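Local coordinates for protein quinone oxidoreductase 1 (Escherichia coli, PDB 1QOR) that catalyses the NADPH-dependent reduction of quinones to semiquinones, working as a homodimer of the zinc-containing alcohol dehydrogenase family, at residues Y129-K134 and F144-A149. Numbering follows the deposited sequence.
Sequences YYLLRK and FLFHAA. With NDP (NADPH dihydro-nicotinamide-adenine-dinucleotide phosphate), chain D.
The rings of F146 and F144 are met obliquely by two leucine methyl groups of the facing helix. L131 brings CD1 to within 4.4 Å of CZ of F146, while CD2 of L132 touches both rings, lying 4.3 Å from CE2 of F144 and 4.5 Å from CE2 of F146. Y214 meets the F146 ring with its plane inclined, and L168, A157 and V153 also pack against F146. A third flat group, the Y130 ring, carries CG of L131 above one face, 4.0 Å from its plane and offset toward the rim; it also stacks with Y269. At its edge, in plane, lies the carboxamide oxygen O7N of NADPH, which accepts a 2.6 Å hydrogen bond from OH of Y130. CG of Y130 sits between the backbone N and the carbonyl carbon (chi1 84°), and from there the hydroxyl reaches the nicotinamide end of the cofactor. Residues 144-146 form part of strand 143-146, in the interior of the parallel, six-stranded Rossmann sheet, and helix 129-134 is the end of the long helix leading into it, running nearly antiparallel at 168°. Beyond the strand, CB of A148 lies 3.8 Å from the ribose oxygen O4B at the adenosine end of NADPH. On the helix, NE and NH2 of R133 give two bent bonds to O of L132 from the same face of the carbonyl plane, NE standing above that plane.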
# COMPACT_ATOMS: atom_id res chain seq x y z
N TYR A 129 -18.48 -3.38 5.62
CA TYR A 129 -18.87 -2.13 5.01
C TYR A 129 -17.67 -1.26 4.61
O TYR A 129 -17.60 -0.80 3.45
CB TYR A 129 -19.81 -1.35 5.95
CG TYR A 129 -20.11 0.06 5.47
CD1 TYR A 129 -21.03 0.29 4.45
CD2 TYR A 129 -19.47 1.17 6.05
CE1 TYR A 129 -21.31 1.56 4.02
CE2 TYR A 129 -19.75 2.46 5.63
CZ TYR A 129 -20.68 2.63 4.63
OH TYR A 129 -21.05 3.90 4.30
N TYR A 130 -16.73 -0.99 5.52
CA TYR A 130 -15.63 -0.10 5.10
C TYR A 130 -14.73 -0.80 4.08
O TYR A 130 -14.25 -0.18 3.13
CB TYR A 130 -14.83 0.51 6.28
CG TYR A 130 -13.72 -0.37 6.83
CD1 TYR A 130 -12.53 -0.56 6.14
CD2 TYR A 130 -13.86 -0.98 8.08
CE1 TYR A 130 -11.49 -1.36 6.70
CE2 TYR A 130 -12.85 -1.77 8.62
CZ TYR A 130 -11.66 -1.96 7.94
OH TYR A 130 -10.67 -2.75 8.54
N LEU A 131 -14.51 -2.09 4.25
CA LEU A 131 -13.71 -2.82 3.29
C LEU A 131 -14.20 -2.75 1.82
O LEU A 131 -13.42 -2.44 0.93
CB LEU A 131 -13.64 -4.28 3.70
CG LEU A 131 -12.71 -4.67 4.84
CD1 LEU A 131 -12.81 -6.18 5.06
CD2 LEU A 131 -11.28 -4.27 4.52
N LEU A 132 -15.50 -2.96 1.58
CA LEU A 132 -16.08 -2.99 0.23
C LEU A 132 -16.55 -1.66 -0.33
O LEU A 132 -16.83 -1.54 -1.55
CB LEU A 132 -17.27 -3.96 0.21
CG LEU A 132 -17.00 -5.40 0.67
CD1 LEU A 132 -18.21 -6.28 0.37
CD2 LEU A 132 -15.82 -5.94 -0.07
N ARG A 133 -16.71 -0.69 0.57
CA ARG A 133 -17.18 0.61 0.18
C ARG A 133 -16.16 1.73 0.38
O ARG A 133 -16.22 2.71 -0.33
CB ARG A 133 -18.45 0.95 0.96
CG ARG A 133 -19.51 -0.22 1.04
CD ARG A 133 -20.42 -0.22 -0.17
NE ARG A 133 -19.68 -0.69 -1.32
CZ ARG A 133 -19.80 -0.23 -2.57
NH1 ARG A 133 -20.67 0.74 -2.87
NH2 ARG A 133 -18.94 -0.69 -3.48
N LYS A 134 -15.20 1.59 1.29
CA LYS A 134 -14.25 2.68 1.53
C LYS A 134 -12.81 2.38 1.17
O LYS A 134 -12.15 3.17 0.51
CB LYS A 134 -14.28 3.10 3.00
CG LYS A 134 -15.64 3.40 3.60
CD LYS A 134 -16.34 4.50 2.86
CE LYS A 134 -17.39 5.17 3.76
NZ LYS A 134 -18.38 5.96 2.93
N PHE A 144 -13.33 -10.31 -7.62
CA PHE A 144 -12.26 -9.99 -6.69
C PHE A 144 -12.15 -11.18 -5.76
O PHE A 144 -13.12 -11.97 -5.66
CB PHE A 144 -12.56 -8.70 -5.90
CG PHE A 144 -13.79 -8.79 -5.05
CD1 PHE A 144 -15.07 -8.60 -5.60
CD2 PHE A 144 -13.69 -9.05 -3.67
CE1 PHE A 144 -16.23 -8.66 -4.79
CE2 PHE A 144 -14.85 -9.10 -2.86
CZ PHE A 144 -16.12 -8.90 -3.43
N LEU A 145 -11.01 -11.31 -5.09
CA LEU A 145 -10.78 -12.41 -4.18
C LEU A 145 -10.99 -12.03 -2.69
O LEU A 145 -10.63 -10.91 -2.25
CB LEU A 145 -9.37 -12.96 -4.43
CG LEU A 145 -8.88 -14.16 -3.61
CD1 LEU A 145 -9.65 -15.38 -4.00
CD2 LEU A 145 -7.37 -14.35 -3.87
N PHE A 146 -11.55 -12.96 -1.90
CA PHE A 146 -11.83 -12.70 -0.50
C PHE A 146 -11.58 -13.99 0.23
O PHE A 146 -12.28 -14.97 0.01
CB PHE A 146 -13.28 -12.23 -0.33
CG PHE A 146 -13.55 -11.48 0.95
CD1 PHE A 146 -13.58 -12.15 2.19
CD2 PHE A 146 -13.77 -10.10 0.93
CE1 PHE A 146 -13.84 -11.44 3.39
CE2 PHE A 146 -14.03 -9.39 2.12
CZ PHE A 146 -14.06 -10.07 3.36
N HIS A 147 -10.56 -14.00 1.09
CA HIS A 147 -10.16 -15.18 1.83
C HIS A 147 -11.01 -15.55 2.99
O HIS A 147 -11.67 -14.71 3.57
CB HIS A 147 -8.72 -15.02 2.30
CG HIS A 147 -7.72 -15.10 1.19
ND1 HIS A 147 -7.11 -16.28 0.82
CD2 HIS A 147 -7.19 -14.15 0.40
CE1 HIS A 147 -6.24 -16.04 -0.15
NE2 HIS A 147 -6.27 -14.75 -0.42
N ALA A 148 -11.00 -16.83 3.34
CA ALA A 148 -11.77 -17.33 4.48
C ALA A 148 -13.24 -16.88 4.38
O ALA A 148 -13.82 -16.27 5.31
CB ALA A 148 -11.08 -16.84 5.82
N ALA A 149 -13.84 -17.20 3.23
CA ALA A 149 -15.20 -16.81 2.89
C ALA A 149 -16.37 -17.43 3.66
O ALA A 149 -17.49 -16.94 3.57
CB ALA A 149 -15.41 -16.95 1.40
PA NDP D . -13.43 -16.29 11.28
O1A NDP D . -14.75 -16.70 11.84
O2A NDP D . -13.37 -15.90 9.85
O5B NDP D . -12.34 -17.34 11.62
C5B NDP D . -11.07 -17.34 11.03
C4B NDP D . -11.10 -18.25 9.83
O4B NDP D . -9.86 -17.93 9.20
C3B NDP D . -11.05 -19.76 10.09
O3B NDP D . -12.40 -20.26 10.31
C2B NDP D . -10.26 -20.27 8.89
O2B NDP D . -11.19 -20.63 7.87
C1B NDP D . -9.35 -19.04 8.47
N9A NDP D . -7.97 -19.49 8.75
C8A NDP D . -7.00 -19.71 7.87
N7A NDP D . -5.91 -20.16 8.50
C5A NDP D . -6.25 -20.19 9.77
C6A NDP D . -5.44 -20.62 10.81
N6A NDP D . -4.19 -21.05 10.63
N1A NDP D . -5.99 -20.59 12.02
C2A NDP D . -7.26 -20.17 12.25
N3A NDP D . -8.04 -19.77 11.24
C4A NDP D . -7.54 -19.78 9.97
O3 NDP D . -13.08 -14.99 12.13
PN NDP D . -13.64 -13.52 12.22
O1N NDP D . -14.81 -13.29 11.31
O2N NDP D . -13.76 -13.14 13.68
O5D NDP D . -12.32 -12.73 11.62
C5D NDP D . -11.74 -12.96 10.35
C4D NDP D . -10.45 -12.24 10.20
O4D NDP D . -10.68 -10.81 10.09
C3D NDP D . -9.50 -12.43 11.38
O3D NDP D . -8.16 -12.60 10.91
C2D NDP D . -9.68 -11.10 12.15
O2D NDP D . -8.58 -10.82 12.97
C1D NDP D . -9.81 -10.09 11.05
N1N NDP D . -10.60 -8.84 11.24
C2N NDP D . -10.06 -7.64 10.87
C3N NDP D . -10.81 -6.49 11.05
C7N NDP D . -10.27 -5.13 10.62
O7N NDP D . -10.95 -4.12 10.73
N7N NDP D . -9.05 -5.15 10.13
C4N NDP D . -12.09 -6.54 11.57
C5N NDP D . -12.63 -7.78 11.94
C6N NDP D . -11.87 -8.92 11.78
P2B NDP D . -10.82 -21.81 6.76
O1X NDP D . -11.89 -21.70 5.74
O2X NDP D . -9.49 -21.46 6.24
O3X NDP D . -10.83 -23.05 7.55